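Local coordinates for extracellular solute-binding protein, family 5 (Chelativorans sp., PDB 6WM6) that binds EDTA and other aminopolycarboxylates in the periplasm and probably delivers them to an ABC transporter for uptake, at residues Phe85-Gln88 and Thr92-Met95; Leu186-Tyr191 and Asn548-Ala553; Asp447-Gly452 and Asn482-Asn487. All blocks are in the same frame, centred on the assembly; numbering follows the deposited sequence.

Interaction 1: residues Phe85-Gln88 and Thr92-Met95. With EDO (1,2-ethanediol), chain F.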
ATOM      1  N   PHE A  85      -6.394  -6.821  13.845  1.00 14.65           N
ATOM      2  CA  PHE A  85      -7.344  -6.779  12.756  1.00 15.19           C
ATOM      3  C   PHE A  85      -6.591  -7.009  11.463  1.00 14.90           C
ATOM      4  O   PHE A  85      -5.383  -6.784  11.380  1.00 16.85           O
ATOM      5  CB  PHE A  85      -8.050  -5.405  12.647  1.00 15.25           C
ATOM      6  CG  PHE A  85      -8.959  -5.073  13.803  1.00 14.99           C
ATOM      7  CD1 PHE A  85      -8.451  -4.668  15.024  1.00 15.99           C
ATOM      8  CD2 PHE A  85     -10.332  -5.160  13.652  1.00 16.11           C
ATOM      9  CE1 PHE A  85      -9.299  -4.366  16.098  1.00 16.05           C
ATOM     10  CE2 PHE A  85     -11.180  -4.858  14.721  1.00 17.41           C
ATOM     11  CZ  PHE A  85     -10.659  -4.477  15.943  1.00 17.49           C
ATOM     12  N   MET A  86      -7.312  -7.463  10.432  1.00 15.72           N
ATOM     13  CA  MET A  86      -6.724  -7.733   9.125  1.00 15.06           C
ATOM     14  C   MET A  86      -7.598  -7.164   8.028  1.00 15.55           C
ATOM     15  O   MET A  86      -8.832  -7.274   8.065  1.00 16.27           O
ATOM     16  CB  MET A  86      -6.555  -9.229   8.936  1.00 16.74           C
ATOM     17  CG  MET A  86      -5.911  -9.640   7.617  1.00 17.24           C
ATOM     18  SD  MET A  86      -4.357  -8.797   7.254  1.00 16.85           S
ATOM     19  CE  MET A  86      -3.482  -8.998   8.816  1.00 18.26           C
ATOM     20  N   VAL A  87      -6.948  -6.539   7.051  1.00 14.28           N
ATOM     21  CA  VAL A  87      -7.655  -5.982   5.901  1.00 15.75           C
ATOM     22  C   VAL A  87      -8.096  -7.097   4.969  1.00 14.29           C
ATOM     23  O   VAL A  87      -7.291  -7.975   4.615  1.00 16.08           O
ATOM     24  CB  VAL A  87      -6.767  -4.978   5.156  1.00 16.00           C
ATOM     25  CG1 VAL A  87      -7.593  -4.271   4.080  1.00 18.25           C
ATOM     26  CG2 VAL A  87      -6.152  -3.949   6.117  1.00 18.97           C
ATOM     27  N   GLN A  88      -9.357  -7.067   4.590  1.00 14.45           N
ATOM     28  CA  GLN A  88     -10.018  -8.084   3.789  1.00 14.39           C
ATOM     29  C   GLN A  88     -10.168  -7.620   2.348  1.00 14.63           C
ATOM     30  O   GLN A  88     -10.001  -6.433   2.035  1.00 14.66           O
ATOM     31  CB  GLN A  88     -11.423  -8.358   4.354  1.00 15.04           C
ATOM     32  CG  GLN A  88     -11.454  -8.713   5.832  1.00 14.98           C
ATOM     33  CD  GLN A  88     -10.725  -9.991   6.108  1.00 16.22           C
ATOM     34  OE1 GLN A  88     -11.154 -11.071   5.648  1.00 18.33           O
ATOM     35  NE2 GLN A  88      -9.621  -9.915   6.820  1.00 17.41           N
ATOM     36  N   THR A  92     -12.454  -3.892   4.092  1.00 16.35           N
ATOM     37  CA  THR A  92     -12.879  -3.750   5.475  1.00 16.38           C
ATOM     38  C   THR A  92     -11.829  -4.361   6.396  1.00 16.68           C
ATOM     39  O   THR A  92     -10.975  -5.149   5.979  1.00 17.13           O
ATOM     40  CB  THR A  92     -14.230  -4.406   5.735  1.00 19.41           C
ATOM     41  OG1 THR A  92     -14.160  -5.814   5.555  1.00 20.34           O
ATOM     42  CG2 THR A  92     -15.310  -3.832   4.806  1.00 22.20           C
ATOM     43  N   LEU A  93     -11.887  -3.971   7.662  1.00 16.86           N
ATOM     44  CA  LEU A  93     -11.060  -4.554   8.706  1.00 16.95           C
ATOM     45  C   LEU A  93     -11.860  -5.601   9.456  1.00 19.62           C
ATOM     46  O   LEU A  93     -12.987  -5.335   9.890  1.00 23.32           O
ATOM     47  CB  LEU A  93     -10.611  -3.467   9.690  1.00 19.18           C
ATOM     48  CG  LEU A  93      -9.507  -2.562   9.196  1.00 19.29           C
ATOM     49  CD1 LEU A  93      -9.329  -1.357  10.115  1.00 22.74           C
ATOM     50  CD2 LEU A  93      -8.193  -3.305   9.073  1.00 21.28           C
ATOM     51  N   LYS A  94     -11.300  -6.787   9.592  1.00 16.02           N
ATOM     52  CA  LYS A  94     -11.932  -7.891  10.315  1.00 16.44           C
ATOM     53  C   LYS A  94     -11.101  -8.207  11.544  1.00 15.89           C
ATOM     54  O   LYS A  94      -9.895  -8.492  11.444  1.00 16.77           O
ATOM     55  CB  LYS A  94     -12.041  -9.134   9.434  1.00 18.65           C
ATOM     56  CG  LYS A  94     -12.725 -10.301  10.116  1.00 20.03           C
ATOM     57  CD  LYS A  94     -12.628 -11.576   9.267  1.00 27.28           C
ATOM     58  CE  LYS A  94     -13.270 -12.764   9.958  1.00 42.90           C
ATOM     59  NZ  LYS A  94     -13.578 -13.848   8.978  1.00 59.03           N
ATOM     60  N   MET A  95     -11.737  -8.193  12.705  1.00 16.05           N
ATOM     61  CA  MET A  95     -11.052  -8.576  13.928  1.00 15.72           C
ATOM     62  C   MET A  95     -10.599 -10.024  13.827  1.00 15.63           C
ATOM     63  O   MET A  95     -11.351 -10.894  13.371  1.00 16.37           O
ATOM     64  CB  MET A  95     -12.003  -8.438  15.114  1.00 16.79           C
ATOM     65  CG  MET A  95     -11.276  -8.552  16.429  1.00 16.40           C
ATOM     66  SD  MET A  95     -12.345  -8.582  17.898  1.00 20.14           S
ATOM     67  CE  MET A  95     -12.922 -10.266  17.778  1.00 22.00           C
TER
HETATM   68  C1  EDO F 605      -9.635 -15.920  11.072  1.00 36.13           C
HETATM   69  O1  EDO F 605     -10.485 -15.491   9.999  1.00 35.28           O
HETATM   70  C2  EDO F 605      -9.407 -14.788  12.064  1.00 29.60           C
HETATM   71  O2  EDO F 605     -10.473 -13.846  11.982  1.00 31.25           O

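Interaction 2: residues Leu186-Tyr191 and Asn548-Ala553. With EDO (1,2-ethanediol), chain I; SO4 (sulfate ion), chain C; EDO (1,2-ethanediol), chain G.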
ATOM      1  N   LEU A 186      -4.366  -0.276  14.664  1.00 16.04           N
ATOM      2  CA  LEU A 186      -3.265  -0.412  15.613  1.00 17.27           C
ATOM      3  C   LEU A 186      -3.033  -1.871  15.997  1.00 16.97           C
ATOM      4  O   LEU A 186      -3.920  -2.707  15.912  1.00 16.80           O
ATOM      5  CB  LEU A 186      -3.573   0.403  16.875  1.00 18.03           C
ATOM      6  CG  LEU A 186      -3.849   1.884  16.605  1.00 17.15           C
ATOM      7  CD1 LEU A 186      -4.189   2.611  17.905  1.00 20.07           C
ATOM      8  CD2 LEU A 186      -2.661   2.558  15.936  1.00 19.20           C
ATOM      9  N   PHE A 187      -1.800  -2.191  16.387  1.00 16.29           N
ATOM     10  CA  PHE A 187      -1.456  -3.557  16.767  1.00 15.46           C
ATOM     11  C   PHE A 187      -1.733  -4.545  15.634  1.00 17.11           C
ATOM     12  O   PHE A 187      -2.138  -5.686  15.869  1.00 16.80           O
ATOM     13  CB  PHE A 187      -2.159  -3.967  18.066  1.00 16.94           C
ATOM     14  CG  PHE A 187      -1.966  -2.982  19.170  1.00 16.55           C
ATOM     15  CD1 PHE A 187      -0.756  -2.891  19.830  1.00 17.96           C
ATOM     16  CD2 PHE A 187      -2.973  -2.139  19.526  1.00 17.32           C
ATOM     17  CE1 PHE A 187      -0.563  -1.973  20.849  1.00 17.83           C
ATOM     18  CE2 PHE A 187      -2.795  -1.214  20.548  1.00 18.50           C
ATOM     19  CZ  PHE A 187      -1.578  -1.131  21.189  1.00 18.26           C
ATOM     20  N   MET A 188      -1.484  -4.131  14.388  1.00 16.35           N
ATOM     21  CA  MET A 188      -1.685  -5.020  13.256  1.00 17.07           C
ATOM     22  C   MET A 188      -0.538  -6.004  13.104  1.00 17.28           C
ATOM     23  O   MET A 188      -0.664  -6.978  12.343  1.00 17.63           O
ATOM     24  CB  MET A 188      -1.911  -4.240  11.963  1.00 17.98           C
ATOM     25  CG  MET A 188      -2.424  -5.120  10.822  1.00 17.27           C
ATOM     26  SD  MET A 188      -3.011  -4.235   9.369  1.00 20.35           S
ATOM     27  CE  MET A 188      -4.502  -3.505  10.003  1.00 20.84           C
ATOM     28  N   PHE A 189       0.588  -5.758  13.767  1.00 16.70           N
ATOM     29  CA  PHE A 189       1.748  -6.631  13.697  1.00 16.94           C
ATOM     30  C   PHE A 189       2.324  -6.718  15.098  1.00 20.57           C
ATOM     31  O   PHE A 189       2.843  -5.722  15.615  1.00 25.49           O
ATOM     32  CB  PHE A 189       2.791  -6.089  12.723  1.00 19.40           C
ATOM     33  CG  PHE A 189       2.244  -5.835  11.345  1.00 18.45           C
ATOM     34  CD1 PHE A 189       2.112  -6.857  10.439  1.00 21.48           C
ATOM     35  CD2 PHE A 189       1.857  -4.558  10.996  1.00 21.30           C
ATOM     36  CE1 PHE A 189       1.571  -6.604   9.170  1.00 22.80           C
ATOM     37  CE2 PHE A 189       1.323  -4.303   9.724  1.00 23.19           C
ATOM     38  CZ  PHE A 189       1.192  -5.334   8.833  1.00 23.56           C
ATOM     39  N   LEU A 190       2.220  -7.879  15.731  1.00 17.23           N
ATOM     40  CA  LEU A 190       2.728  -8.096  17.076  1.00 17.49           C
ATOM     41  C   LEU A 190       3.952  -9.005  17.041  1.00 17.04           C
ATOM     42  O   LEU A 190       4.007  -9.958  16.263  1.00 18.32           O
ATOM     43  CB  LEU A 190       1.647  -8.724  17.968  1.00 18.76           C
ATOM     44  CG  LEU A 190       0.452  -7.826  18.259  1.00 17.94           C
ATOM     45  CD1 LEU A 190      -0.645  -8.608  18.948  1.00 25.34           C
ATOM     46  CD2 LEU A 190       0.891  -6.655  19.125  1.00 20.01           C
ATOM     47  N   TYR A 191       4.921  -8.710  17.911  1.00 17.86           N
ATOM     48  CA  TYR A 191       6.198  -9.400  18.005  1.00 17.71           C
ATOM     49  C   TYR A 191       6.376  -9.960  19.409  1.00 18.48           C
ATOM     50  O   TYR A 191       5.822  -9.432  20.383  1.00 18.55           O
ATOM     51  CB  TYR A 191       7.341  -8.448  17.611  1.00 19.29           C
ATOM     52  CG  TYR A 191       7.176  -8.015  16.172  1.00 19.12           C
ATOM     53  CD1 TYR A 191       7.691  -8.789  15.136  1.00 19.69           C
ATOM     54  CD2 TYR A 191       6.440  -6.887  15.828  1.00 21.22           C
ATOM     55  CE1 TYR A 191       7.512  -8.443  13.817  1.00 20.04           C
ATOM     56  CE2 TYR A 191       6.254  -6.527  14.492  1.00 20.21           C
ATOM     57  CZ  TYR A 191       6.797  -7.315  13.498  1.00 19.23           C
ATOM     58  OH  TYR A 191       6.594  -6.990  12.152  1.00 20.27           O
ATOM     59  N   ASN A 548      -4.937  -4.794  -1.774  1.00 15.88           N
ATOM     60  CA  ASN A 548      -4.581  -3.749  -0.843  1.00 14.80           C
ATOM     61  C   ASN A 548      -3.185  -4.063  -0.314  1.00 16.06           C
ATOM     62  O   ASN A 548      -2.561  -5.048  -0.704  1.00 16.06           O
ATOM     63  CB  ASN A 548      -5.598  -3.645   0.272  1.00 15.18           C
ATOM     64  CG  ASN A 548      -5.815  -4.963   0.958  1.00 16.67           C
ATOM     65  OD1 ASN A 548      -4.871  -5.505   1.564  1.00 16.66           O
ATOM     66  ND2 ASN A 548      -7.012  -5.512   0.863  1.00 16.35           N
ATOM     67  N   GLN A 549      -2.671  -3.211   0.585  1.00 15.31           N
ATOM     68  CA  GLN A 549      -1.296  -3.394   1.029  1.00 15.83           C
ATOM     69  C   GLN A 549      -1.062  -4.698   1.758  1.00 16.22           C
ATOM     70  O   GLN A 549       0.076  -5.168   1.809  1.00 17.75           O
ATOM     71  CB  GLN A 549      -0.858  -2.246   1.916  1.00 18.14           C
ATOM     72  CG  GLN A 549      -0.668  -0.958   1.149  1.00 18.57           C
ATOM     73  CD  GLN A 549       0.070   0.086   1.967  1.00 20.70           C
ATOM     74  OE1 GLN A 549      -0.511   0.746   2.812  1.00 22.64           O
ATOM     75  NE2 GLN A 549       1.362   0.201   1.723  1.00 20.25           N
ATOM     76  N   LEU A 550      -2.083  -5.272   2.373  1.00 16.11           N
ATOM     77  CA  LEU A 550      -1.874  -6.526   3.104  1.00 16.18           C
ATOM     78  C   LEU A 550      -1.677  -7.686   2.140  1.00 16.08           C
ATOM     79  O   LEU A 550      -0.767  -8.509   2.330  1.00 17.33           O
ATOM     80  CB  LEU A 550      -2.995  -6.776   4.111  1.00 17.35           C
ATOM     81  CG  LEU A 550      -2.845  -6.032   5.432  1.00 17.17           C
ATOM     82  CD1 LEU A 550      -1.735  -6.631   6.280  1.00 19.71           C
ATOM     83  CD2 LEU A 550      -2.616  -4.540   5.261  1.00 19.52           C
ATOM     84  N   GLY A 551      -2.504  -7.790   1.117  1.00 16.04           N
ATOM     85  CA  GLY A 551      -2.231  -8.675   0.011  1.00 16.03           C
ATOM     86  C   GLY A 551      -2.700 -10.110   0.213  1.00 14.84           C
ATOM     87  O   GLY A 551      -3.303 -10.462   1.249  1.00 15.05           O
ATOM     88  N   PRO A 552      -2.429 -10.968  -0.784  1.00 15.91           N
ATOM     89  CA  PRO A 552      -2.997 -12.328  -0.800  1.00 15.50           C
ATOM     90  C   PRO A 552      -2.609 -13.206   0.361  1.00 15.66           C
ATOM     91  O   PRO A 552      -3.334 -14.170   0.645  1.00 16.78           O
ATOM     92  CB  PRO A 552      -2.508 -12.912  -2.137  1.00 17.82           C
ATOM     93  CG  PRO A 552      -2.146 -11.734  -2.972  1.00 24.26           C
ATOM     94  CD  PRO A 552      -1.733 -10.611  -2.041  1.00 17.36           C
ATOM     95  N   ALA A 553      -1.496 -12.958   1.033  1.00 15.54           N
ATOM     96  CA  ALA A 553      -1.098 -13.775   2.163  1.00 15.64           C
ATOM     97  C   ALA A 553      -1.821 -13.433   3.450  1.00 15.99           C
ATOM     98  O   ALA A 553      -1.436 -13.923   4.525  1.00 17.10           O
ATOM     99  CB  ALA A 553       0.430 -13.738   2.353  1.00 17.28           C
TER
HETATM  100  C1  EDO I 608      -3.998  -0.474   6.151  1.00 44.16           C
HETATM  101  O1  EDO I 608      -4.968   0.571   6.025  1.00 28.79           O
HETATM  102  C2  EDO I 608      -3.634  -1.011   4.774  1.00 46.16           C
HETATM  103  O2  EDO I 608      -2.964  -0.013   3.990  1.00 24.07           O
HETATM  104  S   SO4 C 602       3.807   3.162   2.132  1.00 23.24           S
HETATM  105  O1  SO4 C 602       3.194   2.180   3.028  1.00 31.75           O
HETATM  106  O2  SO4 C 602       5.145   2.697   1.779  1.00 51.60           O
HETATM  107  O3  SO4 C 602       3.009   3.263   0.907  1.00 30.23           O
HETATM  108  O4  SO4 C 602       3.895   4.445   2.812  1.00 39.57           O
HETATM  109  C1  EDO G 606      -2.087 -15.021   7.802  1.00 23.86           C
HETATM  110  O1  EDO G 606      -1.354 -15.504   6.677  1.00 17.92           O
HETATM  111  C2  EDO G 606      -2.576 -16.184   8.671  1.00 24.93           C
HETATM  112  O2  EDO G 606      -3.644 -16.943   8.033  1.00 18.69           O

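Interaction 3: residues Asp447-Gly452 and Asn482-Asn487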
ATOM      1  N   ASP A 447      11.940   8.206  -3.202  1.00 24.93           N
ATOM      2  CA  ASP A 447      12.898   8.438  -2.122  1.00 31.64           C
ATOM      3  C   ASP A 447      14.008   9.394  -2.544  1.00 26.41           C
ATOM      4  O   ASP A 447      14.579  10.112  -1.697  1.00 27.25           O
ATOM      5  CB  ASP A 447      13.543   7.108  -1.709  1.00 36.38           C
ATOM      6  CG  ASP A 447      12.746   6.365  -0.657  1.00 58.85           C
ATOM      7  OD1 ASP A 447      11.734   6.912  -0.166  1.00 56.93           O
ATOM      8  OD2 ASP A 447      13.143   5.227  -0.317  1.00 52.71           O
ATOM      9  N   TYR A 448      14.356   9.399  -3.823  1.00 23.61           N
ATOM     10  CA  TYR A 448      15.480  10.190  -4.317  1.00 22.17           C
ATOM     11  C   TYR A 448      15.044  11.524  -4.933  1.00 21.91           C
ATOM     12  O   TYR A 448      15.901  12.272  -5.414  1.00 22.51           O
ATOM     13  CB  TYR A 448      16.288   9.380  -5.319  1.00 24.81           C
ATOM     14  CG  TYR A 448      17.003   8.190  -4.688  1.00 33.35           C
ATOM     15  CD1 TYR A 448      17.484   8.261  -3.387  1.00 52.51           C
ATOM     16  CD2 TYR A 448      17.183   7.006  -5.390  1.00 50.58           C
ATOM     17  CE1 TYR A 448      18.133   7.190  -2.801  1.00 52.53           C
ATOM     18  CE2 TYR A 448      17.830   5.925  -4.809  1.00 59.03           C
ATOM     19  CZ  TYR A 448      18.303   6.028  -3.513  1.00 60.49           C
ATOM     20  OH  TYR A 448      18.948   4.967  -2.923  1.00 67.59           O
ATOM     21  N   LEU A 449      13.758  11.860  -4.897  1.00 20.32           N
ATOM     22  CA  LEU A 449      13.333  13.162  -5.396  1.00 20.20           C
ATOM     23  C   LEU A 449      13.954  14.278  -4.567  1.00 21.11           C
ATOM     24  O   LEU A 449      14.083  14.177  -3.339  1.00 22.34           O
ATOM     25  CB  LEU A 449      11.808  13.293  -5.347  1.00 22.66           C
ATOM     26  CG  LEU A 449      11.016  12.438  -6.325  1.00 19.89           C
ATOM     27  CD1 LEU A 449       9.532  12.463  -5.968  1.00 23.71           C
ATOM     28  CD2 LEU A 449      11.228  12.901  -7.756  1.00 22.68           C
ATOM     29  N   LEU A 450      14.320  15.363  -5.244  1.00 19.37           N
ATOM     30  CA  LEU A 450      14.828  16.575  -4.621  1.00 20.76           C
ATOM     31  C   LEU A 450      14.096  17.770  -5.222  1.00 23.50           C
ATOM     32  O   LEU A 450      13.672  17.732  -6.380  1.00 22.29           O
ATOM     33  CB  LEU A 450      16.320  16.759  -4.894  1.00 22.84           C
ATOM     34  CG  LEU A 450      17.225  15.629  -4.414  1.00 24.47           C
ATOM     35  CD1 LEU A 450      18.604  15.793  -5.046  1.00 27.87           C
ATOM     36  CD2 LEU A 450      17.322  15.610  -2.908  1.00 26.01           C
ATOM     37  N   SER A 451      13.999  18.854  -4.446  1.00 23.51           N
ATOM     38  CA  SER A 451      13.389  20.061  -4.996  1.00 24.22           C
ATOM     39  C   SER A 451      14.052  20.459  -6.303  1.00 25.39           C
ATOM     40  O   SER A 451      13.405  21.054  -7.174  1.00 26.29           O
ATOM     41  CB  SER A 451      13.478  21.210  -4.006  1.00 29.74           C
ATOM     42  OG  SER A 451      12.720  20.955  -2.852  1.00 39.61           O
ATOM     43  N   GLY A 452      15.337  20.164  -6.453  1.00 23.11           N
ATOM     44  CA  GLY A 452      16.085  20.551  -7.613  1.00 23.94           C
ATOM     45  C   GLY A 452      16.255  19.581  -8.750  1.00 24.73           C
ATOM     46  O   GLY A 452      16.889  19.958  -9.737  1.00 28.10           O
ATOM     47  N   ASN A 482       5.460  14.088   1.377  1.00 21.01           N
ATOM     48  CA  ASN A 482       4.981  15.352   0.790  1.00 19.22           C
ATOM     49  C   ASN A 482       6.039  15.818  -0.207  1.00 19.71           C
ATOM     50  O   ASN A 482       6.763  16.792  -0.001  1.00 22.74           O
ATOM     51  CB  ASN A 482       4.711  16.423   1.839  1.00 19.27           C
ATOM     52  CG  ASN A 482       4.095  17.685   1.263  1.00 20.50           C
ATOM     53  OD1 ASN A 482       3.821  17.801   0.063  1.00 20.79           O
ATOM     54  ND2 ASN A 482       3.849  18.648   2.137  1.00 23.62           N
ATOM     55  N   TYR A 483       6.122  15.089  -1.318  1.00 18.36           N
ATOM     56  CA  TYR A 483       7.154  15.346  -2.319  1.00 18.83           C
ATOM     57  C   TYR A 483       6.892  16.574  -3.165  1.00 19.23           C
ATOM     58  O   TYR A 483       7.827  17.140  -3.722  1.00 20.86           O
ATOM     59  CB  TYR A 483       7.237  14.147  -3.265  1.00 19.64           C
ATOM     60  CG  TYR A 483       7.475  12.822  -2.593  1.00 21.69           C
ATOM     61  CD1 TYR A 483       8.657  12.593  -1.912  1.00 23.58           C
ATOM     62  CD2 TYR A 483       6.543  11.808  -2.650  1.00 23.36           C
ATOM     63  CE1 TYR A 483       8.904  11.376  -1.294  1.00 25.69           C
ATOM     64  CE2 TYR A 483       6.779  10.580  -2.027  1.00 27.14           C
ATOM     65  CZ  TYR A 483       7.963  10.389  -1.353  1.00 28.18           C
ATOM     66  OH  TYR A 483       8.228   9.181  -0.721  1.00 39.12           O
ATOM     67  N   PHE A 484       5.638  16.993  -3.276  1.00 17.41           N
ATOM     68  CA  PHE A 484       5.240  17.986  -4.272  1.00 16.88           C
ATOM     69  C   PHE A 484       4.905  19.331  -3.660  1.00 20.19           C
ATOM     70  O   PHE A 484       4.537  20.251  -4.389  1.00 21.71           O
ATOM     71  CB  PHE A 484       4.131  17.400  -5.148  1.00 18.54           C
ATOM     72  CG  PHE A 484       4.509  16.023  -5.639  1.00 16.91           C
ATOM     73  CD1 PHE A 484       5.628  15.874  -6.411  1.00 17.61           C
ATOM     74  CD2 PHE A 484       3.806  14.902  -5.240  1.00 18.29           C
ATOM     75  CE1 PHE A 484       6.058  14.625  -6.817  1.00 18.06           C
ATOM     76  CE2 PHE A 484       4.205  13.632  -5.657  1.00 17.94           C
ATOM     77  CZ  PHE A 484       5.359  13.509  -6.444  1.00 17.44           C
ATOM     78  N   GLY A 485       5.086  19.483  -2.347  1.00 19.29           N
ATOM     79  CA  GLY A 485       5.128  20.799  -1.752  1.00 20.51           C
ATOM     80  C   GLY A 485       3.817  21.375  -1.259  1.00 19.88           C
ATOM     81  O   GLY A 485       3.672  22.593  -1.232  1.00 20.76           O
ATOM     82  N   PHE A 486       2.866  20.535  -0.849  1.00 20.53           N
ATOM     83  CA  PHE A 486       1.670  21.058  -0.194  1.00 20.06           C
ATOM     84  C   PHE A 486       2.100  21.791   1.065  1.00 20.14           C
ATOM     85  O   PHE A 486       2.998  21.352   1.794  1.00 22.12           O
ATOM     86  CB  PHE A 486       0.669  19.943   0.118  1.00 21.26           C
ATOM     87  CG  PHE A 486       0.021  19.363  -1.115  1.00 18.18           C
ATOM     88  CD1 PHE A 486      -1.066  19.980  -1.706  1.00 18.15           C
ATOM     89  CD2 PHE A 486       0.529  18.224  -1.686  1.00 21.45           C
ATOM     90  CE1 PHE A 486      -1.643  19.460  -2.852  1.00 18.50           C
ATOM     91  CE2 PHE A 486      -0.034  17.694  -2.827  1.00 21.62           C
ATOM     92  CZ  PHE A 486      -1.123  18.327  -3.409  1.00 20.00           C
ATOM     93  N   ASN A 487       1.508  22.960   1.276  1.00 20.93           N
ATOM     94  CA  ASN A 487       1.914  23.840   2.368  1.00 23.26           C
ATOM     95  C   ASN A 487       0.721  24.699   2.730  1.00 25.15           C
ATOM     96  O   ASN A 487       0.603  25.850   2.279  1.00 28.13           O
ATOM     97  CB  ASN A 487       3.140  24.663   1.968  1.00 32.16           C
ATOM     98  CG  ASN A 487       3.616  25.564   3.092  1.00 51.85           C
ATOM     99  OD1 ASN A 487       3.010  25.610   4.157  1.00 47.01           O
ATOM    100  ND2 ASN A 487       4.703  26.285   2.855  1.00 62.08           N
TER

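Interaction 1: residues Phe85-Gln88 and Thr92-Met95
The F85 ring carries M95 on one face. M95 CG lies 4.0 Å above the plane of the F85 ring, offset toward the rim. M95 CB also meets the ring, 3.7 Å from F85 CE2, and the backbone N of M95 is 3.5 Å from F85 CD2. The sulfur stands obliquely, with M95 SD 5.5 Å from the F85 ring centroid and 36° off its normal, a Met-aromatic contact. F85 also touches A103 and M95 touches L100 and A103, so the F85-M95 end of this face rests on strand 100-108. V87 and L93 lie on the same face, where V87 CG2 meets L93 CD2 at 3.6 Å. The motif is a two-stranded antiparallel beta hairpin. M86 and K94 form its hydrogen-bonded pair, bonded N to O in both directions, and the non-hydrogen-bonded pairs F85-M95 and V87-L93 flank it. Near the turn, Q88 N donates to T92 O at 2.9 Å. The second flat group is the Q88 amide. CG lies beside the backbone N (chi1 -54°) and the chain bends at chi2, bringing the amide back toward M86 O. Q88 NE2 then gives M86 O a straight bond of 3.0 Å from above the carbonyl plane. K94 N reaches M86 O from the opposite face, so two donors grip this oxygen. The K94 side chain crosses the amide at a slant, with K94 CB 3.6 Å from Q88 NE2.

Interaction 2: residues Leu186-Tyr191 and Asn548-Ala553
L550 alone reaches across from one loop to the other, and its CD1 meets both M188 and F189. The two loops are 357 residues apart in a chain of the family 5 solute-binding protein fold, and this small apolar patch is all that joins them directly. L550 CD1 lies 4.1 Å from F189 CZ. M188 SD lies 4.1 Å from both L550 CD1 and L550 CD2, so the sulfur meets both methyls. M188 CG is anti to the backbone N (chi1 -167°), which sends the chain toward L550 and lays CG over one face of the F189 ring. L550 also packs on V87 of strand 85-87. Next to L550, the Q549 side chain extends to two molecules probably taken from the crystallisation liquor. Q549 OE1 accepts from ethanediol O2 at 2.8 Å, while Q549 NE2 donates to sulfate O1 at 3.0 Å, nearly straight at 171°. With an alanine in place of Q549, the sulfate would probably lose its amide donor and the ethanediol hydroxyl its acceptor. R480 is a second partner of the sulfate. An Asx turn shapes this loop: N548 OD1 accepts from L550 N at 2.9 Å, in the carbonyl plane.

Interaction 3: residues Asp447-Gly452 and Asn482-Asn487
L449 meets Y483 and F484 through one methyl group, CD1. This is loop-to-loop packing beside the mixed sheet of the solute-binding protein fold: 447-452 lies in the loop between strands 436-439 and 456-462. The other loop, 482-487, leads into helix 489-499. L449 CD1 lies 3.9 Å from Y483 CB and almost as close to Y483 CG, so it touches the root of the tyrosine and not its hydroxyl. The two side chains cross at about a right angle. The same methyl lies 4.2 Å from F484 CE1, at an oblique position to that ring. Behind this first shell, Y483 CB sits 3.6 Å above the F484 ring plane, over its centre. F484 CG lies beside the backbone N (chi1 -49°), which turns the ring under Y483 CB. H457 of strand 456-462 touches both L449 and F484, and L524 lies against F484. Further out, the N482 amide fixes the turn. G485 there takes a positive phi, which suits glycine. N482 ND2 gives F486 O a bond of 2.9 Å, with the acceptor in the amide plane, and also donates to L476 O. The other polar atom of the amide, N482 OD1, accepts from F486 N at 3.0 Å, in the carbonyl plane and on a lone pair.

Overall arrangement
Interactions 1 and 2 are neighbours, with centres 9 Å apart. Strand 85-87 lies against both loops of interaction 2: M86 SD is 3.5 Å from L550 CD1, and F85 O is 3.4 Å from M188 CG. The first strand of the hairpin therefore packs directly against the small apolar join of interaction 2. Interaction 3 stands apart. Interactions 1 and 3 lie on opposite sides of the chain's centre, with centres about 33 Å apart. The centres of interactions 2 and 3 are about 28 Å apart, their nearest atoms about 12 Å. Along the sequence interaction 3 is nested inside the loop closed by interaction 2. A sulfate, probably from the crystallisation liquor, is hydrogen-bonded to Q549 and to R480, two residues before 482-487.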